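Prophage MuSo2, 43 kDa tail protein (Shewanella oneidensis, PDB 3CDD) probably forms part of the trimeric baseplate hub of a Mu-like prophage, serving as a structural protein of the phage tail. Local coordinates at residues A[27-32]-A[319-324]; A[132-137]-A[178-183]; A[136-141]-A[166-171]; A[145-150]-A[159-164]. One frame throughout, in Å; residues are numbered along the deposited sequence.

Interaction 1. Residues A[27-32]-A[319-324]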
loop_
_atom_site.group_PDB
_atom_site.type_symbol
_atom_site.label_atom_id
_atom_site.label_comp_id
_atom_site.label_asym_id
_atom_site.label_seq_id
_atom_site.Cartn_x
_atom_site.Cartn_y
_atom_site.Cartn_z
ATOM N N SER A 27 4.593 -17.299 15.474
ATOM C CA SER A 27 3.495 -16.403 15.835
ATOM C C SER A 27 2.193 -17.114 16.132
ATOM O O SER A 27 1.868 -18.104 15.492
ATOM C CB SER A 27 3.246 -15.414 14.714
ATOM O OG SER A 27 2.184 -14.563 15.083
ATOM N N LEU A 28 1.434 -16.592 17.083
ATOM C CA LEU A 28 0.086 -17.097 17.370
ATOM C C LEU A 28 -0.981 -16.450 16.491
ATOM O O LEU A 28 -2.124 -16.911 16.470
ATOM C CB LEU A 28 -0.291 -16.846 18.834
ATOM C CG LEU A 28 0.099 -17.776 19.983
ATOM C CD1 LEU A 28 -0.495 -17.192 21.270
ATOM C CD2 LEU A 28 -0.392 -19.217 19.769
ATOM N N GLU A 29 -0.640 -15.373 15.791
ATOM C CA GLU A 29 -1.651 -14.616 15.050
ATOM C C GLU A 29 -1.466 -14.645 13.532
ATOM O O GLU A 29 -2.171 -13.954 12.791
ATOM C CB GLU A 29 -1.680 -13.161 15.532
ATOM C CG GLU A 29 -2.043 -12.994 17.010
ATOM C CD GLU A 29 -2.190 -11.527 17.424
ATOM O OE1 GLU A 29 -2.185 -10.647 16.516
ATOM O OE2 GLU A 29 -2.314 -11.254 18.659
ATOM N N ALA A 30 -0.501 -15.410 13.063
ATOM C CA ALA A 30 -0.226 -15.474 11.647
ATOM C C ALA A 30 0.207 -16.901 11.320
ATOM O O ALA A 30 1.376 -17.267 11.561
ATOM C CB ALA A 30 0.862 -14.467 11.277
HETATM N N MSE A 31 -0.741 -17.698 10.804
HETATM C CA MSE A 31 -0.517 -19.135 10.557
HETATM C C MSE A 31 0.720 -19.379 9.701
HETATM O O MSE A 31 0.832 -18.801 8.626
HETATM C CB MSE A 31 -1.736 -19.800 9.906
HETATM C CG MSE A 31 -1.601 -21.357 9.705
HETATM SE SE MSE A 31 -1.250 -22.396 11.329
HETATM C CE MSE A 31 -2.898 -21.910 12.232
ATOM N N SER A 32 1.643 -20.201 10.220
ATOM C CA SER A 32 2.828 -20.704 9.502
ATOM C C SER A 32 4.123 -19.883 9.658
ATOM O O SER A 32 5.202 -20.319 9.211
ATOM C CB SER A 32 2.522 -21.050 8.029
ATOM O OG SER A 32 2.676 -19.946 7.141
ATOM N N LEU A 319 1.152 -12.610 27.839
ATOM C CA LEU A 319 1.245 -13.787 26.987
ATOM C C LEU A 319 2.171 -13.506 25.802
ATOM O O LEU A 319 2.024 -12.489 25.132
ATOM C CB LEU A 319 -0.144 -14.204 26.487
ATOM C CG LEU A 319 -0.131 -15.559 25.746
ATOM C CD1 LEU A 319 -0.111 -16.727 26.736
ATOM C CD2 LEU A 319 -1.276 -15.681 24.741
ATOM N N ILE A 320 3.115 -14.403 25.540
ATOM C CA ILE A 320 3.934 -14.260 24.332
ATOM C C ILE A 320 3.117 -14.647 23.105
ATOM O O ILE A 320 2.780 -15.817 22.918
ATOM C CB ILE A 320 5.249 -15.082 24.369
ATOM C CG1 ILE A 320 6.102 -14.674 25.581
ATOM C CG2 ILE A 320 6.002 -14.921 23.027
ATOM C CD1 ILE A 320 7.430 -15.409 25.683
ATOM N N ALA A 321 2.841 -13.662 22.259
ATOM C CA ALA A 321 2.060 -13.860 21.042
ATOM C C ALA A 321 2.935 -14.124 19.806
ATOM O O ALA A 321 2.526 -14.829 18.878
ATOM C CB ALA A 321 1.150 -12.657 20.791
ATOM N N SER A 322 4.137 -13.567 19.785
ATOM C CA SER A 322 4.982 -13.742 18.632
ATOM C C SER A 322 6.430 -13.620 19.023
ATOM O O SER A 322 6.744 -12.920 19.970
ATOM C CB SER A 322 4.654 -12.639 17.634
ATOM O OG SER A 322 5.239 -12.942 16.400
ATOM N N ILE A 323 7.316 -14.247 18.257
ATOM C CA ILE A 323 8.735 -14.110 18.483
ATOM C C ILE A 323 9.418 -13.931 17.158
ATOM O O ILE A 323 9.171 -14.714 16.239
ATOM C CB ILE A 323 9.343 -15.381 19.196
ATOM C CG1 ILE A 323 8.692 -15.603 20.549
ATOM C CG2 ILE A 323 10.815 -15.188 19.443
ATOM C CD1 ILE A 323 8.879 -17.049 21.049
ATOM N N LEU A 324 10.272 -12.908 17.034
ATOM C CA LEU A 324 11.230 -12.898 15.920
ATOM C C LEU A 324 12.630 -13.306 16.413
ATOM O O LEU A 324 13.250 -12.607 17.225
ATOM C CB LEU A 324 11.249 -11.543 15.192
ATOM C CG LEU A 324 12.371 -11.339 14.155
ATOM C CD1 LEU A 324 12.277 -12.321 12.982
ATOM C CD2 LEU A 324 12.282 -9.855 13.645
#
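Leu-28 and Ala-321 lie at the centre of this contact, where the end of strand 21-27 runs out against strand 317-328. The backbone N of Leu-28 gives its hydrogen to Ala-321 O at 2.7 Å, nearly straight at 165° and almost along the C=O axis. Beyond that bond the leucine side chain extends past the neighbouring strand: CB lies 3.5 Å from Ala-321 O, and the side chains of Leu-28 and Leu-319 cross at about a right angle, with Leu-28 CD1 3.9 Å from Leu-319 CD2. A branched, apolar residue suits this buried place. Ala-321 suits its own because a single methyl is small enough for the backbone of Leu-28 to come within hydrogen-bonding distance; Glu-29 OE2 lies 4.3 Å from Ala-321 CB. The psi of Ala-321, -30°, departs from an extended strand, and with Ser-322 it forms a classic beta bulge opposite Ser-337. Ser-27 makes the one bridge between the segments, an antiparallel non-hydrogen-bonded pair with Ser-322. Its CB approaches Ser-322 OG at 3.6 Å, and that hydroxyl is hydrogen-bonded to Arg-26 O. With OG anti to the backbone N (chi1 180°), Ser-27 accepts from Glu-29 N at 3.0 Å, an ST turn. Serine suits the strand end, being small enough for close pairing while its hydroxyl accepts the N-H that forms the turn. Strand 331-339 lies along strand 317-328, with Val-339 touching Leu-319 and Ala-321, whereas Leu-28 also packs on Thr-171 of strand 169-172, joining regions from the N-terminal, second and fourth sequence families.

Interaction 2. Residues A[132-137]-A[178-183]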
loop_
_atom_site.group_PDB
_atom_site.type_symbol
_atom_site.label_atom_id
_atom_site.label_comp_id
_atom_site.label_asym_id
_atom_site.label_seq_id
_atom_site.Cartn_x
_atom_site.Cartn_y
_atom_site.Cartn_z
ATOM N N ILE A 132 0.059 -33.395 7.362
ATOM C CA ILE A 132 0.210 -32.502 8.499
ATOM C C ILE A 132 -0.556 -33.125 9.676
ATOM O O ILE A 132 -1.756 -33.439 9.554
ATOM C CB ILE A 132 -0.328 -31.068 8.160
ATOM C CG1 ILE A 132 0.647 -30.327 7.235
ATOM C CG2 ILE A 132 -0.579 -30.243 9.428
ATOM C CD1 ILE A 132 0.033 -29.176 6.465
ATOM N N LYS A 133 0.147 -33.332 10.791
ATOM C CA LYS A 133 -0.476 -33.837 12.018
ATOM C C LYS A 133 -1.229 -32.735 12.755
ATOM O O LYS A 133 -0.844 -31.552 12.685
ATOM C CB LYS A 133 0.557 -34.468 12.955
ATOM C CG LYS A 133 1.051 -35.831 12.535
ATOM C CD LYS A 133 1.152 -36.750 13.763
ATOM C CE LYS A 133 2.052 -37.946 13.512
ATOM N NZ LYS A 133 3.487 -37.548 13.596
ATOM N N VAL A 134 -2.302 -33.130 13.443
ATOM C CA VAL A 134 -3.115 -32.218 14.242
ATOM C C VAL A 134 -2.917 -32.534 15.727
ATOM O O VAL A 134 -3.270 -33.622 16.192
ATOM C CB VAL A 134 -4.639 -32.338 13.894
ATOM C CG1 VAL A 134 -5.478 -31.403 14.787
ATOM C CG2 VAL A 134 -4.899 -32.093 12.415
ATOM N N ILE A 135 -2.348 -31.582 16.461
ATOM C CA ILE A 135 -2.113 -31.712 17.899
ATOM C C ILE A 135 -3.219 -30.955 18.625
ATOM O O ILE A 135 -3.464 -29.795 18.327
ATOM C CB ILE A 135 -0.725 -31.124 18.324
ATOM C CG1 ILE A 135 0.453 -31.735 17.522
ATOM C CG2 ILE A 135 -0.523 -31.189 19.860
ATOM C CD1 ILE A 135 0.487 -33.249 17.417
ATOM N N VAL A 136 -3.881 -31.621 19.565
ATOM C CA VAL A 136 -4.951 -31.014 20.366
ATOM C C VAL A 136 -4.547 -30.860 21.836
ATOM O O VAL A 136 -4.263 -31.847 22.528
ATOM C CB VAL A 136 -6.292 -31.796 20.239
ATOM C CG1 VAL A 136 -7.399 -31.116 21.046
ATOM C CG2 VAL A 136 -6.717 -31.889 18.776
ATOM N N ASN A 137 -4.563 -29.614 22.295
ATOM C CA ASN A 137 -4.135 -29.226 23.641
ATOM C C ASN A 137 -5.220 -28.508 24.452
ATOM O O ASN A 137 -4.913 -27.760 25.379
ATOM C CB ASN A 137 -2.930 -28.286 23.543
ATOM C CG ASN A 137 -1.707 -28.962 22.972
ATOM O OD1 ASN A 137 -1.565 -30.190 23.051
ATOM N ND2 ASN A 137 -0.806 -28.166 22.391
ATOM N N LEU A 178 -0.149 -28.848 12.892
ATOM C CA LEU A 178 -1.258 -27.976 13.326
ATOM C C LEU A 178 -1.595 -28.163 14.815
ATOM O O LEU A 178 -1.807 -29.293 15.271
ATOM C CB LEU A 178 -2.504 -28.230 12.482
ATOM C CG LEU A 178 -3.696 -27.314 12.770
ATOM C CD1 LEU A 178 -3.404 -25.889 12.304
ATOM C CD2 LEU A 178 -4.955 -27.840 12.122
ATOM N N VAL A 179 -1.632 -27.057 15.558
ATOM C CA VAL A 179 -1.953 -27.078 16.991
ATOM C C VAL A 179 -3.291 -26.399 17.294
ATOM O O VAL A 179 -3.522 -25.238 16.931
ATOM C CB VAL A 179 -0.845 -26.441 17.885
ATOM C CG1 VAL A 179 -1.257 -26.491 19.369
ATOM C CG2 VAL A 179 0.479 -27.137 17.696
ATOM N N ILE A 180 -4.164 -27.146 17.972
ATOM C CA ILE A 180 -5.412 -26.612 18.488
ATOM C C ILE A 180 -5.310 -26.392 19.998
ATOM O O ILE A 180 -5.164 -27.341 20.792
ATOM C CB ILE A 180 -6.612 -27.510 18.156
ATOM C CG1 ILE A 180 -6.678 -27.780 16.646
ATOM C CG2 ILE A 180 -7.902 -26.872 18.686
ATOM C CD1 ILE A 180 -7.690 -28.871 16.241
ATOM N N THR A 181 -5.388 -25.129 20.388
ATOM C CA THR A 181 -5.164 -24.777 21.780
ATOM C C THR A 181 -5.995 -23.575 22.246
ATOM O O THR A 181 -6.914 -23.123 21.556
ATOM C CB THR A 181 -3.645 -24.588 22.026
ATOM O OG1 THR A 181 -3.394 -24.478 23.429
ATOM C CG2 THR A 181 -3.086 -23.360 21.269
ATOM N N ARG A 182 -5.696 -23.098 23.446
ATOM C CA ARG A 182 -6.251 -21.854 23.975
ATOM C C ARG A 182 -5.086 -21.114 24.583
ATOM O O ARG A 182 -4.035 -21.711 24.786
ATOM C CB ARG A 182 -7.298 -22.130 25.075
ATOM C CG ARG A 182 -8.690 -22.499 24.573
ATOM C CD ARG A 182 -9.636 -22.663 25.776
ATOM N NE ARG A 182 -11.059 -22.662 25.419
ATOM C CZ ARG A 182 -11.758 -23.737 25.063
ATOM N NH1 ARG A 182 -11.174 -24.929 25.007
ATOM N NH2 ARG A 182 -13.044 -23.617 24.762
ATOM N N ALA A 183 -5.265 -19.831 24.897
ATOM C CA ALA A 183 -4.247 -19.073 25.626
ATOM C C ALA A 183 -3.762 -19.875 26.829
ATOM O O ALA A 183 -4.563 -20.292 27.663
ATOM C CB ALA A 183 -4.801 -17.743 26.080
#
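Val-134, Ile-135 and Val-136 pair in parallel with Leu-178, Val-179 and Ile-180, the two short strands running 20° apart at 4.6 Å between axes. Four backbone hydrogen bonds join them. Leu-178 N gives to Lys-133 O with a bent angle of 132°; Ile-135 then uses both its polar atoms, N to Leu-178 O at 2.6 Å and O from Ile-180 N at 2.8 Å, and Asn-137 N closes the series on Ile-180 O. Between them lie CA-H...O contacts, of which Val-134 CA to Leu-178 O is 3.4 Å. The apolar contacts divide over the two faces. On the face of Val-134, Val-136, Leu-178 and Ile-180, the CD1 methyl of Ile-180 reaches between its neighbours, 3.7 Å from Val-134 CG1 and 4.1 Å from Val-136 CG2; Val-136 and Ile-180 lie side by side and point the same way. Val-134 CG1 stands anti to the backbone N (chi1 178°). Leu-178, the residue most covered here, meets Ile-132 CG2 with its CB at 4.1 Å. On the other face Ile-135 CB lies 4.2 Å from Val-179 CG2. The valines and isoleucines fit well, since beta-branched residues favour extended backbone and offer compact methyls to the adjoining strand. Strand 178-181 is the middle of a three-stranded mixed sheet, hydrogen-bonded to antiparallel strand 169-172 along its second edge, while helix 119-127 covers Val-134, Val-136 and Leu-178.

Interaction 3. Residues A[136-141]-A[166-171]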
loop_
_atom_site.group_PDB
_atom_site.type_symbol
_atom_site.label_atom_id
_atom_site.label_comp_id
_atom_site.label_asym_id
_atom_site.label_seq_id
_atom_site.Cartn_x
_atom_site.Cartn_y
_atom_site.Cartn_z
ATOM N N VAL A 136 -3.881 -31.621 19.565
ATOM C CA VAL A 136 -4.951 -31.014 20.366
ATOM C C VAL A 136 -4.547 -30.860 21.836
ATOM O O VAL A 136 -4.263 -31.847 22.528
ATOM C CB VAL A 136 -6.292 -31.796 20.239
ATOM C CG1 VAL A 136 -7.399 -31.116 21.046
ATOM C CG2 VAL A 136 -6.717 -31.889 18.776
ATOM N N ASN A 137 -4.563 -29.614 22.295
ATOM C CA ASN A 137 -4.135 -29.226 23.641
ATOM C C ASN A 137 -5.220 -28.508 24.452
ATOM O O ASN A 137 -4.913 -27.760 25.379
ATOM C CB ASN A 137 -2.930 -28.286 23.543
ATOM C CG ASN A 137 -1.707 -28.962 22.972
ATOM O OD1 ASN A 137 -1.565 -30.190 23.051
ATOM N ND2 ASN A 137 -0.806 -28.166 22.391
ATOM N N THR A 138 -6.478 -28.705 24.090
ATOM C CA THR A 138 -7.577 -28.023 24.761
ATOM C C THR A 138 -8.873 -28.729 24.415
ATOM O O THR A 138 -8.904 -29.578 23.519
ATOM C CB THR A 138 -7.659 -26.507 24.367
ATOM O OG1 THR A 138 -8.446 -25.804 25.337
ATOM C CG2 THR A 138 -8.262 -26.323 22.967
ATOM N N ASP A 139 -9.937 -28.384 25.134
ATOM C CA ASP A 139 -11.245 -28.965 24.890
ATOM C C ASP A 139 -11.863 -28.276 23.674
ATOM O O ASP A 139 -12.047 -27.057 23.674
ATOM C CB ASP A 139 -12.117 -28.798 26.134
ATOM C CG ASP A 139 -13.448 -29.490 26.018
ATOM O OD1 ASP A 139 -13.713 -30.168 24.997
ATOM O OD2 ASP A 139 -14.238 -29.343 26.968
ATOM N N VAL A 140 -12.149 -29.055 22.631
ATOM C CA VAL A 140 -12.716 -28.510 21.381
ATOM C C VAL A 140 -14.250 -28.446 21.432
ATOM O O VAL A 140 -14.902 -27.948 20.498
ATOM C CB VAL A 140 -12.203 -29.255 20.099
ATOM C CG1 VAL A 140 -10.676 -29.319 20.088
ATOM C CG2 VAL A 140 -12.808 -30.659 19.965
ATOM N N GLY A 141 -14.812 -28.957 22.528
ATOM C CA GLY A 141 -16.253 -28.892 22.773
ATOM C C GLY A 141 -17.067 -29.719 21.796
ATOM O O GLY A 141 -16.578 -30.713 21.234
ATOM N N ARG A 166 -15.933 -22.214 18.753
ATOM C CA ARG A 166 -15.613 -23.080 19.897
ATOM C C ARG A 166 -14.681 -22.412 20.906
ATOM O O ARG A 166 -14.253 -23.045 21.879
ATOM C CB ARG A 166 -15.022 -24.420 19.431
ATOM C CG ARG A 166 -16.037 -25.406 18.799
ATOM C CD ARG A 166 -17.236 -25.701 19.705
ATOM N NE ARG A 166 -18.254 -26.533 19.043
ATOM C CZ ARG A 166 -19.360 -26.076 18.451
ATOM N NH1 ARG A 166 -19.624 -24.775 18.416
ATOM N NH2 ARG A 166 -20.212 -26.930 17.891
ATOM N N GLY A 167 -14.374 -21.139 20.668
ATOM C CA GLY A 167 -13.470 -20.347 21.524
ATOM C C GLY A 167 -12.078 -20.919 21.678
ATOM O O GLY A 167 -11.485 -20.848 22.754
ATOM N N VAL A 168 -11.554 -21.504 20.603
ATOM C CA VAL A 168 -10.194 -22.040 20.615
ATOM C C VAL A 168 -9.328 -21.355 19.549
ATOM O O VAL A 168 -9.831 -20.614 18.699
ATOM C CB VAL A 168 -10.141 -23.611 20.530
ATOM C CG1 VAL A 168 -11.041 -24.250 21.600
ATOM C CG2 VAL A 168 -10.494 -24.137 19.144
ATOM N N LEU A 169 -8.021 -21.569 19.645
ATOM C CA LEU A 169 -7.046 -20.982 18.726
ATOM C C LEU A 169 -6.352 -22.045 17.890
ATOM O O LEU A 169 -6.099 -23.148 18.378
ATOM C CB LEU A 169 -5.961 -20.245 19.519
ATOM C CG LEU A 169 -6.324 -19.229 20.593
ATOM C CD1 LEU A 169 -5.035 -18.730 21.242
ATOM C CD2 LEU A 169 -7.104 -18.084 19.970
ATOM N N LEU A 170 -6.011 -21.687 16.651
ATOM C CA LEU A 170 -5.164 -22.515 15.779
ATOM C C LEU A 170 -3.749 -21.946 15.702
ATOM O O LEU A 170 -3.568 -20.744 15.532
ATOM C CB LEU A 170 -5.738 -22.595 14.372
ATOM C CG LEU A 170 -7.240 -22.868 14.214
ATOM C CD1 LEU A 170 -7.535 -22.825 12.743
ATOM C CD2 LEU A 170 -7.654 -24.238 14.817
ATOM N N THR A 171 -2.746 -22.796 15.886
ATOM C CA THR A 171 -1.348 -22.364 15.676
ATOM C C THR A 171 -0.530 -23.540 15.105
ATOM O O THR A 171 -1.098 -24.470 14.537
ATOM C CB THR A 171 -0.748 -21.671 16.961
ATOM O OG1 THR A 171 0.591 -21.214 16.716
ATOM C CG2 THR A 171 -0.760 -22.595 18.140
HETATM O O HOH W 1 -14.324 -25.859 23.543
#
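A surface contact of methyl packing, a carbonyl laid on an arginine chain and one bridging water brings Thr-138, Asp-139 and the backbone O of Val-140, in the loop between strands 134-136 and 144-148, against Arg-166 and Val-168 ahead of strand 169-172. The side chains of Thr-138 and Val-168 cross at a slant, CG2 of Thr-138 meeting CG1 of Val-168 at 3.7 Å; that CG1 also lies 3.6 Å from Asp-139 O. Threonine suits this border of the surface because its two branches separate, the methyl turned to valine and OG1 hydrogen-bonded to Arg-182 NH1. Valine suits the buried side, where its other neighbours include Leu-119, Ala-163 and Ile-180. The loop is shaped by an Asx turn: Asp-139 OD1 takes the hydrogen of Gly-141 N at 3.0 Å, met from 57° above the carboxylate plane. Gly-141 has a positive phi (67°), a conformation that residues with a side chain adopt less readily. Val-140 O then rests on the aliphatic part of Arg-166, 3.3 Å from CG, and lies at the edge of the guanidinium, in its plane. The arginine bends at chi2 (-55°), and its polar end is held farther along the loop, NE by Glu-142 O and NH2 by Pro-143 O, with a cation-pi contact to Phe-144. A water gives hydrogens to Asp-139 O, at 2.6 Å, and to Arg-166 O, at a longer 3.3 Å.

Interaction 4. Residues A[145-150]-A[159-164]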
loop_
_atom_site.group_PDB
_atom_site.type_symbol
_atom_site.label_atom_id
_atom_site.label_comp_id
_atom_site.label_asym_id
_atom_site.label_seq_id
_atom_site.Cartn_x
_atom_site.Cartn_y
_atom_site.Cartn_z
ATOM N N GLN A 145 -23.158 -30.055 13.899
ATOM C CA GLN A 145 -24.135 -30.919 13.231
ATOM C C GLN A 145 -23.880 -31.031 11.727
ATOM O O GLN A 145 -23.766 -32.134 11.203
ATOM C CB GLN A 145 -25.575 -30.495 13.498
ATOM C CG GLN A 145 -26.542 -31.652 13.244
ATOM C CD GLN A 145 -27.740 -31.249 12.432
ATOM O OE1 GLN A 145 -28.370 -30.228 12.710
ATOM N NE2 GLN A 145 -28.078 -32.061 11.420
ATOM N N ARG A 146 -23.778 -29.892 11.044
ATOM C CA ARG A 146 -23.524 -29.871 9.608
ATOM C C ARG A 146 -22.754 -28.634 9.176
ATOM O O ARG A 146 -23.189 -27.502 9.409
ATOM C CB ARG A 146 -24.818 -29.994 8.799
ATOM C CG ARG A 146 -24.573 -30.163 7.306
ATOM C CD ARG A 146 -25.864 -30.358 6.539
ATOM N NE ARG A 146 -26.577 -29.103 6.319
ATOM C CZ ARG A 146 -27.454 -28.898 5.335
ATOM N NH1 ARG A 146 -27.735 -29.860 4.448
ATOM N NH2 ARG A 146 -28.060 -27.719 5.232
ATOM N N ILE A 147 -21.611 -28.889 8.537
ATOM C CA ILE A 147 -20.677 -27.870 8.047
ATOM C C ILE A 147 -20.476 -28.076 6.552
ATOM O O ILE A 147 -20.072 -29.148 6.118
ATOM C CB ILE A 147 -19.286 -27.981 8.756
ATOM C CG1 ILE A 147 -19.408 -27.759 10.269
ATOM C CG2 ILE A 147 -18.210 -27.062 8.101
ATOM C CD1 ILE A 147 -19.885 -26.382 10.678
ATOM N N GLN A 148 -20.771 -27.052 5.768
ATOM C CA GLN A 148 -20.502 -27.108 4.344
ATOM C C GLN A 148 -19.272 -26.300 3.930
ATOM O O GLN A 148 -19.115 -25.137 4.313
ATOM C CB GLN A 148 -21.722 -26.661 3.558
ATOM C CG GLN A 148 -22.485 -27.824 2.987
ATOM C CD GLN A 148 -23.938 -27.498 2.741
ATOM O OE1 GLN A 148 -24.606 -26.892 3.583
ATOM N NE2 GLN A 148 -24.442 -27.911 1.590
ATOM N N ILE A 149 -18.402 -26.935 3.148
ATOM C CA ILE A 149 -17.248 -26.253 2.583
ATOM C C ILE A 149 -17.720 -25.154 1.641
ATOM O O ILE A 149 -18.416 -25.429 0.673
ATOM C CB ILE A 149 -16.335 -27.213 1.778
ATOM C CG1 ILE A 149 -16.114 -28.548 2.507
ATOM C CG2 ILE A 149 -15.027 -26.504 1.377
ATOM C CD1 ILE A 149 -15.642 -28.418 3.928
ATOM N N GLU A 150 -17.344 -23.910 1.932
ATOM C CA GLU A 150 -17.599 -22.806 1.013
ATOM C C GLU A 150 -16.744 -22.999 -0.243
ATOM O O GLU A 150 -15.749 -23.733 -0.220
ATOM C CB GLU A 150 -17.331 -21.459 1.688
ATOM C CG GLU A 150 -18.446 -21.028 2.644
ATOM C CD GLU A 150 -17.948 -20.172 3.807
ATOM O OE1 GLU A 150 -17.199 -19.196 3.561
ATOM O OE2 GLU A 150 -18.318 -20.467 4.972
ATOM N N LEU A 159 -11.004 -24.245 9.220
ATOM C CA LEU A 159 -10.667 -24.571 10.599
ATOM C C LEU A 159 -10.743 -23.344 11.478
ATOM O O LEU A 159 -11.191 -23.429 12.622
ATOM C CB LEU A 159 -9.301 -25.266 10.684
ATOM C CG LEU A 159 -9.299 -26.631 9.961
ATOM C CD1 LEU A 159 -7.907 -27.294 9.891
ATOM C CD2 LEU A 159 -10.344 -27.597 10.575
ATOM N N ALA A 160 -10.338 -22.195 10.938
ATOM C CA ALA A 160 -10.343 -20.952 11.699
ATOM C C ALA A 160 -11.776 -20.507 12.025
ATOM O O ALA A 160 -12.050 -20.114 13.158
ATOM C CB ALA A 160 -9.549 -19.842 10.964
ATOM N N ARG A 161 -12.695 -20.600 11.064
ATOM C CA ARG A 161 -14.093 -20.256 11.362
ATOM C C ARG A 161 -14.752 -21.204 12.387
ATOM O O ARG A 161 -15.431 -20.759 13.315
ATOM C CB ARG A 161 -14.955 -20.039 10.110
ATOM C CG ARG A 161 -15.062 -21.182 9.100
ATOM C CD ARG A 161 -16.163 -20.819 8.080
ATOM N NE ARG A 161 -16.368 -21.776 6.986
ATOM C CZ ARG A 161 -17.294 -22.735 6.981
ATOM N NH1 ARG A 161 -18.101 -22.903 8.030
ATOM N NH2 ARG A 161 -17.425 -23.536 5.924
ATOM N N LEU A 162 -14.502 -22.495 12.251
ATOM C CA LEU A 162 -14.934 -23.467 13.260
ATOM C C LEU A 162 -14.342 -23.157 14.647
ATOM O O LEU A 162 -15.070 -23.146 15.650
ATOM C CB LEU A 162 -14.564 -24.892 12.819
ATOM C CG LEU A 162 -15.148 -25.412 11.491
ATOM C CD1 LEU A 162 -14.649 -26.835 11.224
ATOM C CD2 LEU A 162 -16.665 -25.383 11.455
ATOM N N ALA A 163 -13.026 -22.916 14.688
ATOM C CA ALA A 163 -12.313 -22.577 15.922
ATOM C C ALA A 163 -13.001 -21.433 16.672
ATOM O O ALA A 163 -13.100 -21.440 17.904
ATOM C CB ALA A 163 -10.859 -22.208 15.613
ATOM N N LYS A 164 -13.481 -20.460 15.905
ATOM C CA LYS A 164 -14.040 -19.236 16.447
ATOM C C LYS A 164 -15.390 -19.518 17.126
ATOM O O LYS A 164 -15.785 -18.826 18.057
ATOM C CB LYS A 164 -14.207 -18.232 15.306
ATOM C CG LYS A 164 -13.859 -16.813 15.650
ATOM C CD LYS A 164 -14.255 -15.863 14.510
ATOM C CE LYS A 164 -15.232 -14.779 15.013
ATOM N NZ LYS A 164 -15.460 -13.672 14.026
HETATM O O HOH W 2 -21.114 -24.045 6.746
#
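The guanidinium of Arg-161 has Glu-150 OE2 over one face, 2.9 Å above the plane and displaced toward the rim, while Gln-148 O lies at its edge. Carboxylate and guanidinium reach toward each other tip to tip with planes only 19° apart. The salt bridge, OE2 of Glu-150 to NE of Arg-161 at 3.1 Å, is therefore an attraction of charges to which no N-H points. The stronger partner of Arg-161 is Glu-153, whose OE2 makes a salt bridge to NE and whose OE1 accepts from Glu-150 N. At the edge, Arg-161 NH2 gives a weak hydrogen bond to Gln-148 O at 2.8 Å, bent to 129°. A water accepts from Gln-148 N at 3.2 Å and, weakly, from Arg-161 NH1. The arginine CG sits in the crowded position between backbone N and carbonyl carbon (chi1 58°), and the chain then runs extended to NE, giving the length needed to span from helix 155-164 to strand 144-148. Beneath this polar layer Ile-147 CD1 presses on Leu-162 CD2 at a tight 3.5 Å; a strand isoleucine and a helix leucine, both buried, pack strand against helix, and Leu-162 continues onto Leu-119 and Ile-122 of helix 119-127. Two carboxylates thus share one guanidinium, whose positive charge probably offsets the repulsion between them.

Interactions 2, 3 and 4 all belong to the gp44-like second domain, whereas interaction 1, centred about 3 Å from the centre of the chain, joins the end of an N-terminal-family strand and its following loop to a fourth-family strand. Interaction 2 pairs two strands of a small sheet; interaction 3 joins the loop leaving one of them to the residues leading into the third. Chemistry changes with position. Backbone pairing dominates interaction 2; interaction 1 has a single backbone bond beside leucine packing; interaction 3, at the surface, relies on methyls, a carbonyl against an arginine chain and a water; interaction 4, farther out, adds charge above an apolar layer. Selenomethionine Met-31 touches Leu-178, tying 1 to 2.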